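Local structure of KLTH0A00704p (Lachancea thermotolerans, 4J2G) at residues Glu92-Leu97 with Gly203-Asp208; Val106-Gln111 with Cys267-Asn272; Ser125-Glu130 with Ser262-Cys267; Glu130-Gln135 with Leu257-Ser262. The protein acts in autophagy as the fungal Atg13 protein, whose HORMA domain, the part described here, probably mediates recruitment of phosphatidylinositol 3-kinase. The protein carries 1 engineered substitution. All blocks are in the same frame, centred on the assembly; numbering follows the deposited sequence.

Contact 1 of 4, residues Glu92-Leu97 with Gly203-Asp208; sequences ETYLDL and GTRILD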
loop_
_atom_site.group_PDB
_atom_site.type_symbol
_atom_site.label_atom_id
_atom_site.label_comp_id
_atom_site.label_asym_id
_atom_site.label_seq_id
_atom_site.Cartn_x
_atom_site.Cartn_y
_atom_site.Cartn_z
ATOM N N GLU A 92 2.706 -3.476 -0.703
ATOM C CA GLU A 92 3.215 -3.009 0.596
ATOM C C GLU A 92 4.135 -1.803 0.351
ATOM O O GLU A 92 4.884 -1.806 -0.579
ATOM C CB GLU A 92 3.984 -4.109 1.232
ATOM C CG GLU A 92 3.091 -5.276 1.699
ATOM C CD GLU A 92 3.902 -6.268 2.598
ATOM O OE1 GLU A 92 5.138 -6.366 2.432
ATOM O OE2 GLU A 92 3.310 -6.908 3.471
ATOM N N THR A 93 4.023 -0.754 1.163
ATOM C CA THR A 93 4.849 0.435 1.046
ATOM C C THR A 93 5.576 0.447 2.364
ATOM O O THR A 93 4.961 0.303 3.418
ATOM C CB THR A 93 4.019 1.708 0.903
ATOM O OG1 THR A 93 3.346 1.703 -0.381
ATOM C CG2 THR A 93 4.923 2.990 0.948
ATOM N N TYR A 94 6.894 0.597 2.313
ATOM C CA TYR A 94 7.660 0.551 3.575
ATOM C C TYR A 94 8.783 1.561 3.595
ATOM O O TYR A 94 9.189 2.041 2.558
ATOM C CB TYR A 94 8.215 -0.863 3.818
ATOM C CG TYR A 94 8.992 -1.356 2.611
ATOM C CD1 TYR A 94 8.381 -2.122 1.628
ATOM C CD2 TYR A 94 10.314 -1.021 2.440
ATOM C CE1 TYR A 94 9.068 -2.520 0.502
ATOM C CE2 TYR A 94 11.017 -1.452 1.333
ATOM C CZ TYR A 94 10.390 -2.222 0.381
ATOM O OH TYR A 94 11.105 -2.620 -0.737
ATOM N N LEU A 95 9.324 1.810 4.789
ATOM C CA LEU A 95 10.514 2.589 4.928
ATOM C C LEU A 95 11.664 1.620 4.993
ATOM O O LEU A 95 11.765 0.832 5.943
ATOM C CB LEU A 95 10.433 3.455 6.169
ATOM C CG LEU A 95 11.570 4.422 6.454
ATOM C CD1 LEU A 95 11.752 5.418 5.307
ATOM C CD2 LEU A 95 11.261 5.124 7.754
ATOM N N ASP A 96 12.499 1.659 3.952
ATOM C CA ASP A 96 13.665 0.760 3.805
ATOM C C ASP A 96 14.867 1.151 4.697
ATOM O O ASP A 96 15.371 2.278 4.620
ATOM C CB ASP A 96 14.083 0.763 2.342
ATOM C CG ASP A 96 15.123 -0.285 2.021
ATOM O OD1 ASP A 96 15.823 -0.799 2.942
ATOM O OD2 ASP A 96 15.253 -0.578 0.811
ATOM N N LEU A 97 15.338 0.241 5.546
ATOM C CA LEU A 97 16.354 0.614 6.548
ATOM C C LEU A 97 17.732 -0.014 6.307
ATOM O O LEU A 97 18.601 0.013 7.182
ATOM C CB LEU A 97 15.905 0.187 7.937
ATOM C CG LEU A 97 14.595 0.764 8.453
ATOM C CD1 LEU A 97 14.491 0.403 9.917
ATOM C CD2 LEU A 97 14.515 2.262 8.251
ATOM N N GLY A 203 10.131 2.113 -0.393
ATOM C CA GLY A 203 10.122 0.988 -1.318
ATOM C C GLY A 203 8.664 0.487 -1.369
ATOM O O GLY A 203 7.856 0.854 -0.523
ATOM N N THR A 204 8.321 -0.282 -2.395
ATOM C CA THR A 204 7.065 -0.985 -2.499
ATOM C C THR A 204 7.366 -2.329 -3.049
ATOM O O THR A 204 8.410 -2.514 -3.613
ATOM C CB THR A 204 6.109 -0.337 -3.524
ATOM O OG1 THR A 204 6.811 -0.155 -4.745
ATOM C CG2 THR A 204 5.690 1.018 -3.006
ATOM N N ARG A 205 6.398 -3.225 -2.958
ATOM C CA ARG A 205 6.543 -4.619 -3.265
ATOM C C ARG A 205 5.116 -4.982 -3.596
ATOM O O ARG A 205 4.190 -4.587 -2.893
ATOM C CB ARG A 205 6.978 -5.355 -1.982
ATOM C CG ARG A 205 6.868 -6.839 -1.980
ATOM C CD ARG A 205 7.383 -7.467 -0.664
ATOM N NE ARG A 205 8.120 -6.493 0.127
ATOM C CZ ARG A 205 9.341 -6.703 0.590
ATOM N NH1 ARG A 205 9.945 -7.860 0.322
ATOM N NH2 ARG A 205 9.958 -5.789 1.333
ATOM N N ILE A 206 4.957 -5.719 -4.673
ATOM C CA ILE A 206 3.697 -6.228 -5.111
ATOM C C ILE A 206 3.697 -7.675 -4.775
ATOM O O ILE A 206 4.691 -8.313 -4.918
ATOM C CB ILE A 206 3.600 -6.078 -6.621
ATOM C CG1 ILE A 206 3.538 -4.586 -6.953
ATOM C CG2 ILE A 206 2.442 -6.887 -7.127
ATOM C CD1 ILE A 206 3.725 -4.205 -8.426
ATOM N N LEU A 207 2.572 -8.171 -4.290
ATOM C CA LEU A 207 2.393 -9.532 -3.818
ATOM C C LEU A 207 1.054 -10.065 -4.343
ATOM O O LEU A 207 0.044 -9.297 -4.510
ATOM C CB LEU A 207 2.268 -9.592 -2.319
ATOM C CG LEU A 207 3.522 -9.125 -1.556
ATOM C CD1 LEU A 207 3.270 -9.029 -0.061
ATOM C CD2 LEU A 207 4.673 -10.059 -1.872
ATOM N N ASP A 208 1.039 -11.373 -4.615
ATOM C CA ASP A 208 -0.221 -12.097 -4.884
ATOM C C ASP A 208 -0.891 -12.305 -3.523
ATOM O O ASP A 208 -0.365 -12.973 -2.640
ATOM C CB ASP A 208 0.080 -13.406 -5.577
ATOM C CG ASP A 208 -1.164 -14.258 -5.851
ATOM O OD1 ASP A 208 -2.167 -14.218 -5.077
ATOM O OD2 ASP A 208 -1.095 -14.994 -6.871
#
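At the edge of the five-stranded antiparallel HORMA sheet, outermost strand 201-208 pairs with strand 89-96, and Y94 lays its ring over the backbone of G203. CG of Y94 sits between its own N and carbonyl carbon (chi1 53°), which starts the ring on the side of G203; CA of G203 lies 4.0 Å from the ring centroid, over the face. Two backbone bonds join the same pair, Y94 N to G203 O and G203 N to Y94 O. Beyond the glycine, NH2 of R205 comes within 3.5 Å of Y94 CE1 and has its salt bridge with E126. OE1 of E92 is 3.8 Å from R205 NE, a long charge pairing well out of the guanidinium plane; E92 OE1 has its stronger salt bridge with R218. An alanine in place of Y94 takes the ring from over G203 and would probably leave R205 NH2 without its aromatic neighbour, held by E126. A cross-strand aromatic shielding a glycine in this way is a recognised pairing of antiparallel sheets.

Contact 2 of 4, residues Val106-Gln111 with Cys267-Asn272; sequences VTLKDQ and CDFHVN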
loop_
_atom_site.group_PDB
_atom_site.type_symbol
_atom_site.label_atom_id
_atom_site.label_comp_id
_atom_site.label_asym_id
_atom_site.label_seq_id
_atom_site.Cartn_x
_atom_site.Cartn_y
_atom_site.Cartn_z
ATOM N N VAL A 106 16.256 5.225 14.686
ATOM C CA VAL A 106 14.980 5.698 14.119
ATOM C C VAL A 106 13.964 6.112 15.189
ATOM O O VAL A 106 13.591 5.358 16.078
ATOM C CB VAL A 106 14.347 4.643 13.194
ATOM C CG1 VAL A 106 13.030 5.155 12.593
ATOM C CG2 VAL A 106 15.331 4.296 12.102
ATOM N N THR A 107 13.590 7.359 15.150
ATOM C CA THR A 107 12.468 7.817 15.927
ATOM C C THR A 107 11.234 8.222 14.994
ATOM O O THR A 107 11.389 8.362 13.767
ATOM C CB THR A 107 12.818 9.058 16.741
ATOM O OG1 THR A 107 13.337 10.066 15.869
ATOM C CG2 THR A 107 13.792 8.740 17.875
ATOM N N LEU A 108 10.087 8.341 15.633
ATOM C CA LEU A 108 8.811 8.719 15.062
ATOM C C LEU A 108 8.231 9.768 15.979
ATOM O O LEU A 108 8.187 9.558 17.206
ATOM C CB LEU A 108 7.865 7.501 15.066
ATOM C CG LEU A 108 6.403 7.792 14.563
ATOM C CD1 LEU A 108 6.448 8.361 13.088
ATOM C CD2 LEU A 108 5.535 6.486 14.634
ATOM N N LYS A 109 7.797 10.884 15.404
ATOM C CA LYS A 109 7.102 11.891 16.155
ATOM C C LYS A 109 5.614 11.796 16.021
ATOM O O LYS A 109 5.103 11.551 14.921
ATOM C CB LYS A 109 7.550 13.268 15.741
ATOM C CG LYS A 109 8.968 13.635 16.084
ATOM C CD LYS A 109 9.198 15.131 15.935
ATOM C CE LYS A 109 10.554 15.509 16.511
ATOM N NZ LYS A 109 10.722 16.984 16.643
ATOM N N ASP A 110 4.904 11.980 17.127
ATOM C CA ASP A 110 3.497 11.807 17.118
ATOM C C ASP A 110 2.821 13.086 16.698
ATOM O O ASP A 110 3.466 14.029 16.301
ATOM C CB ASP A 110 2.931 11.270 18.441
ATOM C CG ASP A 110 3.244 12.132 19.669
ATOM O OD1 ASP A 110 3.475 13.367 19.554
ATOM O OD2 ASP A 110 3.303 11.506 20.808
ATOM N N GLN A 111 1.521 13.141 16.841
ATOM C CA GLN A 111 0.789 14.317 16.300
ATOM C C GLN A 111 1.055 15.468 17.234
ATOM O O GLN A 111 0.834 16.603 16.906
ATOM C CB GLN A 111 -0.698 14.028 16.213
ATOM C CG GLN A 111 -1.478 15.027 15.378
ATOM C CD GLN A 111 -2.933 15.118 15.820
ATOM O OE1 GLN A 111 -3.235 15.066 17.030
ATOM N NE2 GLN A 111 -3.847 15.244 14.844
ATOM N N CYS A 267 3.719 9.108 10.126
ATOM C CA CYS A 267 4.909 8.797 9.341
ATOM C C CYS A 267 5.969 9.887 9.534
ATOM O O CYS A 267 6.843 10.057 8.718
ATOM C CB CYS A 267 4.548 8.777 7.854
ATOM S SG CYS A 267 3.487 7.427 7.355
ATOM N N ASP A 268 5.884 10.673 10.593
ATOM C CA ASP A 268 6.893 11.716 10.715
ATOM C C ASP A 268 8.146 11.069 11.363
ATOM O O ASP A 268 8.361 11.278 12.507
ATOM C CB ASP A 268 6.328 12.874 11.550
ATOM C CG ASP A 268 7.291 14.078 11.639
ATOM O OD1 ASP A 268 8.268 14.164 10.892
ATOM O OD2 ASP A 268 7.055 14.954 12.469
ATOM N N PHE A 269 8.831 10.188 10.625
ATOM C CA PHE A 269 10.077 9.480 11.013
ATOM C C PHE A 269 11.350 10.318 10.880
ATOM O O PHE A 269 11.413 11.194 10.017
ATOM C CB PHE A 269 10.260 8.228 10.150
ATOM C CG PHE A 269 9.272 7.143 10.456
ATOM C CD1 PHE A 269 9.455 6.281 11.548
ATOM C CD2 PHE A 269 8.134 6.980 9.664
ATOM C CE1 PHE A 269 8.522 5.264 11.844
ATOM C CE2 PHE A 269 7.201 5.951 9.945
ATOM C CZ PHE A 269 7.381 5.100 11.047
ATOM N N HIS A 270 12.345 10.038 11.735
ATOM C CA HIS A 270 13.581 10.802 11.807
ATOM C C HIS A 270 14.715 9.807 12.013
ATOM O O HIS A 270 14.552 8.700 12.546
ATOM C CB HIS A 270 13.522 11.901 12.897
ATOM C CG HIS A 270 12.537 12.986 12.579
ATOM N ND1 HIS A 270 12.719 13.873 11.542
ATOM C CD2 HIS A 270 11.306 13.251 13.077
ATOM C CE1 HIS A 270 11.675 14.682 11.454
ATOM N NE2 HIS A 270 10.807 14.334 12.384
ATOM N N VAL A 271 15.859 10.155 11.494
ATOM C CA VAL A 271 17.018 9.294 11.664
ATOM C C VAL A 271 18.132 10.142 12.301
ATOM O O VAL A 271 18.422 11.253 11.863
ATOM C CB VAL A 271 17.449 8.655 10.348
ATOM C CG1 VAL A 271 18.399 7.511 10.622
ATOM C CG2 VAL A 271 16.230 8.104 9.600
ATOM N N ASN A 272 18.700 9.644 13.391
ATOM C CA ASN A 272 19.754 10.386 14.054
ATOM C C ASN A 272 21.022 9.621 14.367
ATOM O O ASN A 272 20.954 8.643 15.091
ATOM C CB ASN A 272 19.187 11.090 15.267
ATOM C CG ASN A 272 18.488 12.372 14.878
ATOM O OD1 ASN A 272 19.140 13.343 14.501
ATOM N ND2 ASN A 272 17.161 12.375 14.917
#
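D268 meets strand 105-109 through its backbone: its O accepts from K109 N at 3.0 Å, while its N lies 3.4 Å from the methyl CD1 of L108. The residue is the centre of an inverse gamma turn, closed by a weak bond from F269 N to C267 O. F269 comes next, on the side of the sheet shared with L108 and V106. CD1 of L108 stands 3.7 Å above the centre of the F269 ring, a CH-pi contact only 3° off the normal, and V106 CG1 approaches CD1 of the ring at 3.9 Å. This is a small three-stranded antiparallel sheet with 105-109 in the middle, and F269 also packs on I127 and L129 of the main sheet. H270 turns to the other side. Its N donates to T107 O at 2.8 Å and its O accepts from T107 N; OG1 of T107 rests 3.5 Å from H270 CB, and CG of K109 reaches the imidazole edge at CD2, 3.8 Å away. V271 then pairs with V106 without hydrogen bonds between them.

Contact 3 of 4, residues Ser125-Glu130 with Ser262-Cys267; sequences SEIMLE and SYRKDC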
loop_
_atom_site.group_PDB
_atom_site.type_symbol
_atom_site.label_atom_id
_atom_site.label_comp_id
_atom_site.label_asym_id
_atom_site.label_seq_id
_atom_site.Cartn_x
_atom_site.Cartn_y
_atom_site.Cartn_z
ATOM N N SER A 125 14.714 -4.538 9.070
ATOM C CA SER A 125 15.057 -4.333 7.651
ATOM C C SER A 125 14.202 -3.176 7.043
ATOM O O SER A 125 14.699 -2.402 6.205
ATOM C CB SER A 125 14.756 -5.630 6.914
ATOM O OG SER A 125 13.435 -6.053 7.262
ATOM N N GLU A 126 12.941 -3.074 7.498
ATOM C CA GLU A 126 11.935 -2.065 6.995
ATOM C C GLU A 126 10.840 -1.729 8.019
ATOM O O GLU A 126 10.614 -2.494 8.954
ATOM C CB GLU A 126 11.259 -2.567 5.704
ATOM C CG GLU A 126 10.641 -3.929 5.862
ATOM C CD GLU A 126 9.974 -4.437 4.597
ATOM O OE1 GLU A 126 10.682 -4.566 3.574
ATOM O OE2 GLU A 126 8.735 -4.707 4.634
ATOM N N ILE A 127 10.173 -0.578 7.848
ATOM C CA ILE A 127 8.961 -0.273 8.610
ATOM C C ILE A 127 7.839 -0.177 7.623
ATOM O O ILE A 127 7.889 0.675 6.717
ATOM C CB ILE A 127 9.109 1.051 9.362
ATOM C CG1 ILE A 127 10.283 0.937 10.330
ATOM C CG2 ILE A 127 7.790 1.537 10.040
ATOM C CD1 ILE A 127 10.871 2.280 10.730
HETATM N N MSE A 128 6.822 -1.024 7.796
HETATM C CA MSE A 128 5.629 -1.017 6.946
HETATM C C MSE A 128 4.875 0.266 7.118
HETATM O O MSE A 128 4.724 0.746 8.228
HETATM C CB MSE A 128 4.739 -2.130 7.458
HETATM C CG MSE A 128 5.063 -3.426 6.786
HETATM SE SE MSE A 128 4.999 -3.463 4.838
HETATM C CE MSE A 128 3.054 -3.190 4.873
ATOM N N LEU A 129 4.367 0.835 6.020
ATOM C CA LEU A 129 3.644 2.058 6.140
ATOM C C LEU A 129 2.209 1.957 5.556
ATOM O O LEU A 129 1.309 2.621 6.042
ATOM C CB LEU A 129 4.432 3.157 5.369
ATOM C CG LEU A 129 5.887 3.465 5.775
ATOM C CD1 LEU A 129 6.575 4.389 4.816
ATOM C CD2 LEU A 129 5.948 4.004 7.190
ATOM N N GLU A 130 2.042 1.213 4.472
ATOM C CA GLU A 130 0.750 1.116 3.815
ATOM C C GLU A 130 0.610 -0.272 3.270
ATOM O O GLU A 130 1.604 -0.871 2.813
ATOM C CB GLU A 130 0.641 2.014 2.577
ATOM C CG GLU A 130 0.974 3.478 2.774
ATOM C CD GLU A 130 1.003 4.268 1.416
ATOM O OE1 GLU A 130 1.402 3.744 0.293
ATOM O OE2 GLU A 130 0.649 5.457 1.504
ATOM N N SER A 262 -4.919 0.111 4.008
ATOM C CA SER A 262 -4.670 0.335 5.446
ATOM C C SER A 262 -3.305 0.952 5.582
ATOM O O SER A 262 -2.362 0.472 4.953
ATOM C CB SER A 262 -4.627 -0.999 6.146
ATOM O OG SER A 262 -5.967 -1.476 6.190
ATOM N N TYR A 263 -3.200 1.999 6.408
ATOM C CA TYR A 263 -1.971 2.733 6.559
ATOM C C TYR A 263 -1.694 3.219 7.995
ATOM O O TYR A 263 -2.582 3.559 8.723
ATOM C CB TYR A 263 -1.911 3.888 5.577
ATOM C CG TYR A 263 -3.058 4.859 5.725
ATOM C CD1 TYR A 263 -4.268 4.649 5.023
ATOM C CD2 TYR A 263 -2.945 5.977 6.503
ATOM C CE1 TYR A 263 -5.329 5.532 5.145
ATOM C CE2 TYR A 263 -4.000 6.906 6.627
ATOM C CZ TYR A 263 -5.179 6.685 5.923
ATOM O OH TYR A 263 -6.218 7.568 6.080
ATOM N N ARG A 264 -0.433 3.206 8.397
ATOM C CA ARG A 264 -0.006 3.838 9.634
ATOM C C ARG A 264 -0.308 5.355 9.586
ATOM O O ARG A 264 0.183 6.051 8.701
ATOM C CB ARG A 264 1.512 3.550 9.736
ATOM C CG ARG A 264 2.098 3.875 11.080
ATOM C CD ARG A 264 3.635 3.655 11.088
ATOM N NE ARG A 264 3.981 2.267 10.842
ATOM C CZ ARG A 264 3.865 1.261 11.732
ATOM N NH1 ARG A 264 3.398 1.440 12.947
ATOM N NH2 ARG A 264 4.227 0.041 11.386
ATOM N N LYS A 265 -1.175 5.847 10.486
ATOM C CA LYS A 265 -1.475 7.289 10.671
ATOM C C LYS A 265 -0.293 8.233 10.817
ATOM O O LYS A 265 -0.325 9.349 10.332
ATOM C CB LYS A 265 -2.353 7.510 11.919
ATOM C CG LYS A 265 -3.790 6.945 11.843
ATOM C CD LYS A 265 -4.399 6.877 13.243
ATOM C CE LYS A 265 -5.900 6.891 13.182
ATOM N NZ LYS A 265 -6.408 6.655 14.554
ATOM N N ASP A 266 0.748 7.805 11.529
ATOM C CA ASP A 266 1.886 8.667 11.711
ATOM C C ASP A 266 3.117 8.200 10.891
ATOM O O ASP A 266 3.563 7.050 11.021
ATOM C CB ASP A 266 2.223 8.590 13.198
ATOM C CG ASP A 266 1.072 8.972 14.056
ATOM O OD1 ASP A 266 1.040 10.185 14.400
ATOM O OD2 ASP A 266 0.231 8.081 14.404
ATOM N N CYS A 267 3.719 9.108 10.126
ATOM C CA CYS A 267 4.909 8.797 9.341
ATOM C C CYS A 267 5.969 9.887 9.534
ATOM O O CYS A 267 6.843 10.057 8.718
ATOM C CB CYS A 267 4.548 8.777 7.854
ATOM S SG CYS A 267 3.487 7.427 7.355
HETATM O O HOH W 1 1.333 5.415 6.218
#
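The guanidinium of R264 presents its edge to strand 126-130, with the carbonyl oxygen of M128 (a selenomethionine) almost in its plane. NE at 3.1 Å and NH2 at 3.3 Å both donate to that one oxygen, a side-on grip in which the NE bond is the straighter (156°). CD2 of L129 also lies near the plane at the edge, and CG2 of I127 approaches obliquely, 4.0 Å from NE. The bend at chi3 (-63°) swings NE back toward the strand. The ring of Y263 leads away, and the residue touches E130 through CB, 4.0 Å from E130 CG.

On the backbone, L129 O accepts from R264 N at 3.0 Å, and a water donates to both L129 O and R264 O, 2.8 Å from each. L129 and E130 both face T93 on the next strand, a classic beta bulge, and CD2 of L129 packs 4.2 Å from SG of C267. Beyond M128, R264 donates through NH1 to K223 O and through NH2 to G220 O. A leucine in place of R264 would probably leave the carbonyls of M128, K223 and G220 without these donors. A buried arginine is thus held by backbone carbonyls of three residues, so the negative ends of these carbonyl dipoles are likely to offset its positive charge, and it links strands 126-136 and 255-264 to the loop at G220 and K223.

Contact 4 of 4, residues Glu130-Gln135 with Leu257-Ser262; sequences ERWLIQ and LRISVS. With SO4 (sulfate ion), chain C.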
loop_
_atom_site.group_PDB
_atom_site.type_symbol
_atom_site.label_atom_id
_atom_site.label_comp_id
_atom_site.label_asym_id
_atom_site.label_seq_id
_atom_site.Cartn_x
_atom_site.Cartn_y
_atom_site.Cartn_z
ATOM N N GLU A 130 2.042 1.213 4.472
ATOM C CA GLU A 130 0.750 1.116 3.815
ATOM C C GLU A 130 0.610 -0.272 3.270
ATOM O O GLU A 130 1.604 -0.871 2.813
ATOM C CB GLU A 130 0.641 2.014 2.577
ATOM C CG GLU A 130 0.974 3.478 2.774
ATOM C CD GLU A 130 1.003 4.268 1.416
ATOM O OE1 GLU A 130 1.402 3.744 0.293
ATOM O OE2 GLU A 130 0.649 5.457 1.504
ATOM N N ARG A 131 -0.619 -0.762 3.242
ATOM C CA ARG A 131 -0.843 -2.010 2.490
ATOM C C ARG A 131 -2.117 -1.895 1.690
ATOM O O ARG A 131 -3.174 -1.730 2.266
ATOM C CB ARG A 131 -0.885 -3.227 3.389
ATOM C CG ARG A 131 -0.917 -4.567 2.634
ATOM C CD ARG A 131 -0.967 -5.731 3.656
ATOM N NE ARG A 131 0.355 -6.033 4.228
ATOM C CZ ARG A 131 0.645 -6.077 5.536
ATOM N NH1 ARG A 131 -0.269 -5.839 6.460
ATOM N NH2 ARG A 131 1.876 -6.397 5.924
ATOM N N TRP A 132 -1.984 -2.005 0.374
ATOM C CA TRP A 132 -3.115 -1.815 -0.576
ATOM C C TRP A 132 -3.565 -3.189 -0.992
ATOM O O TRP A 132 -2.770 -4.135 -1.052
ATOM C CB TRP A 132 -2.617 -1.102 -1.842
ATOM C CG TRP A 132 -2.146 0.283 -1.645
ATOM C CD1 TRP A 132 -0.882 0.685 -1.173
ATOM C CD2 TRP A 132 -2.864 1.474 -1.922
ATOM N NE1 TRP A 132 -0.836 2.043 -1.111
ATOM C CE2 TRP A 132 -2.005 2.562 -1.609
ATOM C CE3 TRP A 132 -4.171 1.741 -2.405
ATOM C CZ2 TRP A 132 -2.384 3.903 -1.769
ATOM C CZ3 TRP A 132 -4.546 3.044 -2.557
ATOM C CH2 TRP A 132 -3.654 4.138 -2.223
ATOM N N LEU A 133 -4.831 -3.300 -1.309
ATOM C CA LEU A 133 -5.398 -4.552 -1.790
ATOM C C LEU A 133 -6.356 -4.132 -2.922
ATOM O O LEU A 133 -7.217 -3.302 -2.698
ATOM C CB LEU A 133 -6.289 -5.117 -0.713
ATOM C CG LEU A 133 -7.117 -6.335 -1.153
ATOM C CD1 LEU A 133 -6.257 -7.533 -1.611
ATOM C CD2 LEU A 133 -8.155 -6.776 -0.126
ATOM N N ILE A 134 -6.181 -4.711 -4.097
ATOM C CA ILE A 134 -7.042 -4.486 -5.284
ATOM C C ILE A 134 -7.469 -5.897 -5.656
ATOM O O ILE A 134 -6.641 -6.869 -5.620
ATOM C CB ILE A 134 -6.215 -3.888 -6.424
ATOM C CG1 ILE A 134 -5.518 -2.600 -5.920
ATOM C CG2 ILE A 134 -7.089 -3.625 -7.665
ATOM C CD1 ILE A 134 -4.323 -2.209 -6.763
ATOM N N GLN A 135 -8.759 -6.031 -5.891
ATOM C CA GLN A 135 -9.457 -7.313 -5.941
ATOM C C GLN A 135 -10.705 -7.213 -6.815
ATOM O O GLN A 135 -11.331 -6.132 -6.884
ATOM C CB GLN A 135 -10.123 -7.431 -4.596
ATOM C CG GLN A 135 -9.738 -8.609 -3.805
ATOM C CD GLN A 135 -10.435 -8.533 -2.476
ATOM O OE1 GLN A 135 -11.116 -7.530 -2.153
ATOM N NE2 GLN A 135 -10.255 -9.578 -1.680
ATOM N N LEU A 257 -15.335 -4.510 -8.434
ATOM C CA LEU A 257 -13.926 -4.119 -8.314
ATOM C C LEU A 257 -13.731 -3.314 -7.015
ATOM O O LEU A 257 -14.308 -2.260 -6.863
ATOM C CB LEU A 257 -13.482 -3.379 -9.559
ATOM C CG LEU A 257 -12.020 -3.434 -10.059
ATOM C CD1 LEU A 257 -11.871 -2.297 -11.057
ATOM C CD2 LEU A 257 -10.903 -3.301 -9.022
ATOM N N ARG A 258 -12.963 -3.848 -6.066
ATOM C CA ARG A 258 -12.814 -3.216 -4.727
ATOM C C ARG A 258 -11.326 -2.880 -4.499
ATOM O O ARG A 258 -10.460 -3.773 -4.611
ATOM C CB ARG A 258 -13.230 -4.190 -3.597
ATOM C CG ARG A 258 -14.697 -4.603 -3.583
ATOM C CD ARG A 258 -15.060 -5.516 -2.430
ATOM N NE ARG A 258 -16.437 -6.051 -2.494
ATOM C CZ ARG A 258 -17.591 -5.386 -2.284
ATOM N NH1 ARG A 258 -17.636 -4.084 -1.982
ATOM N NH2 ARG A 258 -18.740 -6.051 -2.358
ATOM N N ILE A 259 -11.050 -1.604 -4.207
ATOM C CA ILE A 259 -9.726 -1.107 -3.788
ATOM C C ILE A 259 -9.802 -0.583 -2.371
ATOM O O ILE A 259 -10.645 0.236 -2.053
ATOM C CB ILE A 259 -9.251 0.081 -4.661
ATOM C CG1 ILE A 259 -9.134 -0.419 -6.098
ATOM C CG2 ILE A 259 -7.843 0.587 -4.157
ATOM C CD1 ILE A 259 -9.115 0.664 -7.139
ATOM N N SER A 260 -8.927 -1.044 -1.529
ATOM C CA SER A 260 -8.808 -0.498 -0.169
ATOM C C SER A 260 -7.304 -0.359 0.251
ATOM O O SER A 260 -6.446 -0.924 -0.390
ATOM C CB SER A 260 -9.535 -1.403 0.797
ATOM O OG SER A 260 -8.856 -2.675 0.747
ATOM N N VAL A 261 -7.011 0.434 1.292
ATOM C CA VAL A 261 -5.648 0.631 1.780
ATOM C C VAL A 261 -5.765 0.808 3.280
ATOM O O VAL A 261 -6.622 1.520 3.748
ATOM C CB VAL A 261 -4.883 1.840 1.112
ATOM C CG1 VAL A 261 -5.596 3.145 1.388
ATOM C CG2 VAL A 261 -3.428 1.936 1.661
ATOM N N SER A 262 -4.919 0.111 4.008
ATOM C CA SER A 262 -4.670 0.335 5.446
ATOM C C SER A 262 -3.305 0.952 5.582
ATOM O O SER A 262 -2.362 0.472 4.953
ATOM C CB SER A 262 -4.627 -0.999 6.146
ATOM O OG SER A 262 -5.967 -1.476 6.190
HETATM S S SO4 C . 1.744 -6.695 9.514
HETATM O O1 SO4 C . 0.406 -7.164 9.218
HETATM O O2 SO4 C . 1.610 -6.196 10.889
HETATM O O3 SO4 C . 2.881 -7.643 9.517
HETATM O O4 SO4 C . 2.093 -5.704 8.476
#
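V261 and W132 lie side by side, a non-hydrogen-bonded pair inside the five-stranded HORMA sheet, where strands 126-136 and 255-264 run antiparallel. CG2 of V261, anti to its backbone N, sits over the indole, 3.6 Å from the centroid of the W132 five-membered ring, while CB lies 3.6 Å from CE3 of W132. CG2 of I259 comes to the indole edge instead. Further along the same side, I134 CG2 lies 4.1 Å from both I259 CG1 and L257 CD2. The opposite side of the sheet carries R131, L133 and Q135 against S262, S260 and R258. Backbone bonds link these three pairs in both directions, that from Q135 N to R258 O being weak.

The indole N-H is held by E130: NE1 of W132 donates to E130 OE1 at 3.1 Å, nearly straight at 171° and from above the carboxylate plane. The same oxygen is hydrogen-bonded to T93 OG1. Over this apolar side lie helices 18-39 and 158-177, with I37, L171 and L174 on W132 and F30 on I134. On the other side, R131 forms a salt bridge with E92 and holds a sulfate, probably from the crystallisation liquor, which L221 N and S222 N also bind. R131 NH1 donates to sulfate O1 at 3.1 Å, and R131 NH2 to sulfate O4 at 2.7 Å.

Contacts 1, 3 and 4 belong to the five-stranded sheet, contact 2 to the small three-stranded one. Contacts 3 and 4 hold the same two strands and share E130 and S262: in contact 4 the pairing is regular, with apolar side chains beneath helices, whereas in contact 3, beside a bulge that 126-136 makes against 89-96, an arginine grip and a water take over. Contact 3 is the most buried; the others are partly exposed, contact 1 at an outer strand carrying charged groups. Strand 89-96 pairs with 126-136, and salt bridges R205-E126 and E92-R131 tie contact 1 to contacts 3 and 4. F269 of contact 2 packs on L95, I127 and L129, so the sheets meet through apolar side chains.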